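Local coordinates for protein B-agarase (Agarivorans gilvus, PDB 5Z6P) that probably hydrolyses beta-galactosidic linkages in agarose, as expected of a glycoside hydrolase family 50 beta-agarase, at residues F281-I286 with W290-P295. Sequence-based numbering, arbitrary orientation.
Sequences FRTEKI and WSLVDP
Lys285 lies over the indole of Trp290 at one end of an antiparallel beta hairpin, whose strand 282-286 is an edge strand, within this chain, of a six-stranded mixed sheet. Tryptophan offers a flat pi face to the lysine's methylenes: Lys285 CG stands 4.1 Å from the centroid of the Trp290 six-membered ring, 13° off its normal, a CH-pi contact. Bends at chi3 and chi4 bring NZ to the NE1 side of the five-membered ring, 4.2 Å from its centroid, in an off-centre cation-pi contact. The indole N-H, at NE1, is hydrogen-bonded to Asp661 OD1, with which the lysine NZ makes only a long, weak ion pair. Arg282 with Val293 and Glu284 with Ser291 are the hydrogen-bonded pairs; Val293 N to Arg282 O measures 2.7 Å.

On the face of these four, Arg282 runs beside Val293, whose CB sits above one guanidinium face, offset toward its rim. Arginine suits this partly exposed place because its chain packs on the valine while its NH1 reaches Glu284 OE2 at 2.8 Å, a salt bridge using that oxygen's anti lone pair. NH2 bonds to the carbonyl of Gln276. Further along the same face, Glu284 CB meets Val293 CG2 at 3.6 Å.

Beyond the strands, Pro295 offers ring CH groups to Phe281: with Phe281 CG anti to the carbonyl carbon (chi1 -78°), Pro295 CD lies 3.5 Å from the phenyl centroid, over one face.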
ATOM      1  N   PHE A 281     -17.060  19.906  -8.749  1.00 16.77           N
ATOM      2  CA  PHE A 281     -17.148  18.455  -8.835  1.00 17.95           C
ATOM      3  C   PHE A 281     -18.123  17.928  -7.784  1.00 16.20           C
ATOM      4  O   PHE A 281     -18.107  18.363  -6.637  1.00 13.70           O
ATOM      5  CB  PHE A 281     -15.782  17.809  -8.646  1.00 13.26           C
ATOM      6  CG  PHE A 281     -14.905  17.873  -9.854  1.00 16.56           C
ATOM      7  CD1 PHE A 281     -14.926  16.852 -10.799  1.00 14.03           C
ATOM      8  CD2 PHE A 281     -14.047  18.941 -10.045  1.00 15.57           C
ATOM      9  CE1 PHE A 281     -14.122  16.910 -11.909  1.00 13.79           C
ATOM     10  CE2 PHE A 281     -13.238  18.996 -11.163  1.00 14.36           C
ATOM     11  CZ  PHE A 281     -13.274  17.972 -12.090  1.00 12.29           C
ATOM     12  N   ARG A 282     -18.958  16.982  -8.188  1.00 15.83           N
ATOM     13  CA  ARG A 282     -20.021  16.469  -7.324  1.00 15.79           C
ATOM     14  C   ARG A 282     -20.340  15.025  -7.665  1.00 16.98           C
ATOM     15  O   ARG A 282     -19.834  14.496  -8.648  1.00 16.21           O
ATOM     16  CB  ARG A 282     -21.277  17.332  -7.449  1.00 14.71           C
ATOM     17  CG  ARG A 282     -21.926  17.309  -8.830  1.00 17.17           C
ATOM     18  CD  ARG A 282     -23.057  18.318  -8.931  1.00 18.33           C
ATOM     19  NE  ARG A 282     -23.776  18.176 -10.197  1.00 17.50           N
ATOM     20  CZ  ARG A 282     -24.776  17.328 -10.386  1.00 15.37           C
ATOM     21  NH1 ARG A 282     -25.206  16.565  -9.390  1.00 17.29           N
ATOM     22  NH2 ARG A 282     -25.373  17.275 -11.560  1.00 19.15           N
ATOM     23  N   THR A 283     -21.170  14.384  -6.851  1.00 16.99           N
ATOM     24  CA  THR A 283     -21.559  13.018  -7.137  1.00 18.65           C
ATOM     25  C   THR A 283     -22.995  12.986  -7.680  1.00 16.83           C
ATOM     26  O   THR A 283     -23.770  13.910  -7.460  1.00 17.53           O
ATOM     27  CB  THR A 283     -21.446  12.119  -5.893  1.00 19.27           C
ATOM     28  OG1 THR A 283     -22.479  12.458  -4.961  1.00 20.12           O
ATOM     29  CG2 THR A 283     -20.069  12.287  -5.221  1.00 14.97           C
ATOM     30  N   GLU A 284     -23.332  11.904  -8.371  1.00 19.22           N
ATOM     31  CA  GLU A 284     -24.633  11.743  -9.026  1.00 19.18           C
ATOM     32  C   GLU A 284     -24.830  10.287  -9.384  1.00 19.18           C
ATOM     33  O   GLU A 284     -23.876   9.602  -9.717  1.00 19.10           O
ATOM     34  CB  GLU A 284     -24.720  12.612 -10.291  1.00 18.11           C
ATOM     35  CG  GLU A 284     -26.098  12.692 -10.928  1.00 20.13           C
ATOM     36  CD  GLU A 284     -27.122  13.226  -9.950  1.00 26.18           C
ATOM     37  OE1 GLU A 284     -28.007  12.454  -9.537  1.00 30.06           O
ATOM     38  OE2 GLU A 284     -27.019  14.411  -9.571  1.00 28.34           O
ATOM     39  N   LYS A 285     -26.063   9.805  -9.328  1.00 18.77           N
ATOM     40  CA  LYS A 285     -26.346   8.486  -9.871  1.00 21.02           C
ATOM     41  C   LYS A 285     -26.759   8.673 -11.334  1.00 26.97           C
ATOM     42  O   LYS A 285     -27.645   9.468 -11.638  1.00 27.23           O
ATOM     43  CB  LYS A 285     -27.437   7.759  -9.064  1.00 28.06           C
ATOM     44  CG  LYS A 285     -26.948   6.467  -8.360  1.00 22.57           C
ATOM     45  CD  LYS A 285     -28.058   5.816  -7.552  1.00 28.69           C
ATOM     46  CE  LYS A 285     -28.134   4.294  -7.747  1.00 29.63           C
ATOM     47  NZ  LYS A 285     -27.053   3.452  -7.114  1.00 24.63           N
ATOM     48  N   ILE A 286     -26.078   7.987 -12.246  1.00 23.56           N
ATOM     49  CA  ILE A 286     -26.341   8.154 -13.670  1.00 24.26           C
ATOM     50  C   ILE A 286     -26.596   6.795 -14.292  1.00 24.28           C
ATOM     51  O   ILE A 286     -25.757   5.907 -14.223  1.00 28.14           O
ATOM     52  CB  ILE A 286     -25.178   8.862 -14.390  1.00 22.75           C
ATOM     53  CG1 ILE A 286     -25.008  10.291 -13.864  1.00 22.45           C
ATOM     54  CG2 ILE A 286     -25.411   8.905 -15.880  1.00 25.08           C
ATOM     55  CD1 ILE A 286     -23.804  11.009 -14.434  1.00 23.69           C
ATOM     56  N   TRP A 290     -23.181   4.948  -9.863  1.00 20.22           N
ATOM     57  CA  TRP A 290     -22.619   6.130  -9.256  1.00 17.50           C
ATOM     58  C   TRP A 290     -21.655   6.788 -10.218  1.00 18.20           C
ATOM     59  O   TRP A 290     -21.002   6.129 -11.010  1.00 20.27           O
ATOM     60  CB  TRP A 290     -21.914   5.788  -7.942  1.00 18.49           C
ATOM     61  CG  TRP A 290     -22.882   5.640  -6.806  1.00 18.05           C
ATOM     62  CD1 TRP A 290     -23.286   4.479  -6.211  1.00 16.93           C
ATOM     63  CD2 TRP A 290     -23.591   6.698  -6.151  1.00 16.31           C
ATOM     64  NE1 TRP A 290     -24.195   4.755  -5.213  1.00 18.30           N
ATOM     65  CE2 TRP A 290     -24.400   6.106  -5.158  1.00 15.70           C
ATOM     66  CE3 TRP A 290     -23.616   8.085  -6.306  1.00 16.16           C
ATOM     67  CZ2 TRP A 290     -25.220   6.859  -4.321  1.00 16.21           C
ATOM     68  CZ3 TRP A 290     -24.434   8.827  -5.472  1.00 15.95           C
ATOM     69  CH2 TRP A 290     -25.227   8.211  -4.494  1.00 16.85           C
ATOM     70  N   SER A 291     -21.557   8.099 -10.130  1.00 18.58           N
ATOM     71  CA  SER A 291     -20.659   8.833 -10.976  1.00 18.27           C
ATOM     72  C   SER A 291     -20.209  10.095 -10.274  1.00 17.60           C
ATOM     73  O   SER A 291     -20.909  10.611  -9.408  1.00 17.58           O
ATOM     74  CB  SER A 291     -21.339   9.186 -12.301  1.00 19.33           C
ATOM     75  OG  SER A 291     -20.445   9.846 -13.179  1.00 16.78           O
ATOM     76  N   LEU A 292     -19.039  10.585 -10.651  1.00 14.11           N
ATOM     77  CA  LEU A 292     -18.712  11.976 -10.403  1.00 17.61           C
ATOM     78  C   LEU A 292     -19.266  12.813 -11.576  1.00 19.25           C
ATOM     79  O   LEU A 292     -19.524  12.288 -12.666  1.00 17.12           O
ATOM     80  CB  LEU A 292     -17.203  12.165 -10.242  1.00 14.05           C
ATOM     81  CG  LEU A 292     -16.551  11.638  -8.944  1.00 16.13           C
ATOM     82  CD1 LEU A 292     -15.042  11.456  -9.080  1.00 11.66           C
ATOM     83  CD2 LEU A 292     -16.852  12.568  -7.799  1.00 16.65           C
ATOM     84  N   VAL A 293     -19.457  14.104 -11.335  1.00 18.15           N
ATOM     85  CA  VAL A 293     -19.848  15.053 -12.364  1.00 16.45           C
ATOM     86  C   VAL A 293     -18.915  16.247 -12.255  1.00 19.82           C
ATOM     87  O   VAL A 293     -18.653  16.692 -11.137  1.00 17.34           O
ATOM     88  CB  VAL A 293     -21.322  15.501 -12.188  1.00 18.51           C
ATOM     89  CG1 VAL A 293     -21.705  16.512 -13.235  1.00 18.11           C
ATOM     90  CG2 VAL A 293     -22.259  14.304 -12.225  1.00 18.39           C
ATOM     91  N   ASP A 294     -18.398  16.758 -13.380  1.00 16.99           N
ATOM     92  CA  ASP A 294     -17.431  17.864 -13.337  1.00 16.94           C
ATOM     93  C   ASP A 294     -18.161  19.210 -13.168  1.00 16.56           C
ATOM     94  O   ASP A 294     -19.379  19.247 -13.193  1.00 20.04           O
ATOM     95  CB  ASP A 294     -16.469  17.814 -14.573  1.00 16.23           C
ATOM     96  CG  ASP A 294     -17.039  18.456 -15.868  1.00 21.65           C
ATOM     97  OD1 ASP A 294     -18.110  19.099 -15.861  1.00 18.25           O
ATOM     98  OD2 ASP A 294     -16.352  18.327 -16.921  1.00 19.18           O
ATOM     99  N   PRO A 295     -17.427  20.310 -12.937  1.00 15.20           N
ATOM    100  CA  PRO A 295     -18.121  21.578 -12.652  1.00 16.71           C
ATOM    101  C   PRO A 295     -19.089  22.058 -13.747  1.00 22.82           C
ATOM    102  O   PRO A 295     -20.000  22.828 -13.459  1.00 24.84           O
ATOM    103  CB  PRO A 295     -16.974  22.568 -12.494  1.00 17.09           C
ATOM    104  CG  PRO A 295     -15.841  21.751 -11.985  1.00 17.13           C
ATOM    105  CD  PRO A 295     -15.991  20.388 -12.620  1.00 17.20           C
TER
HETATM  106  O   HOH W   1     -21.292  20.167 -11.262  1.00 18.54           O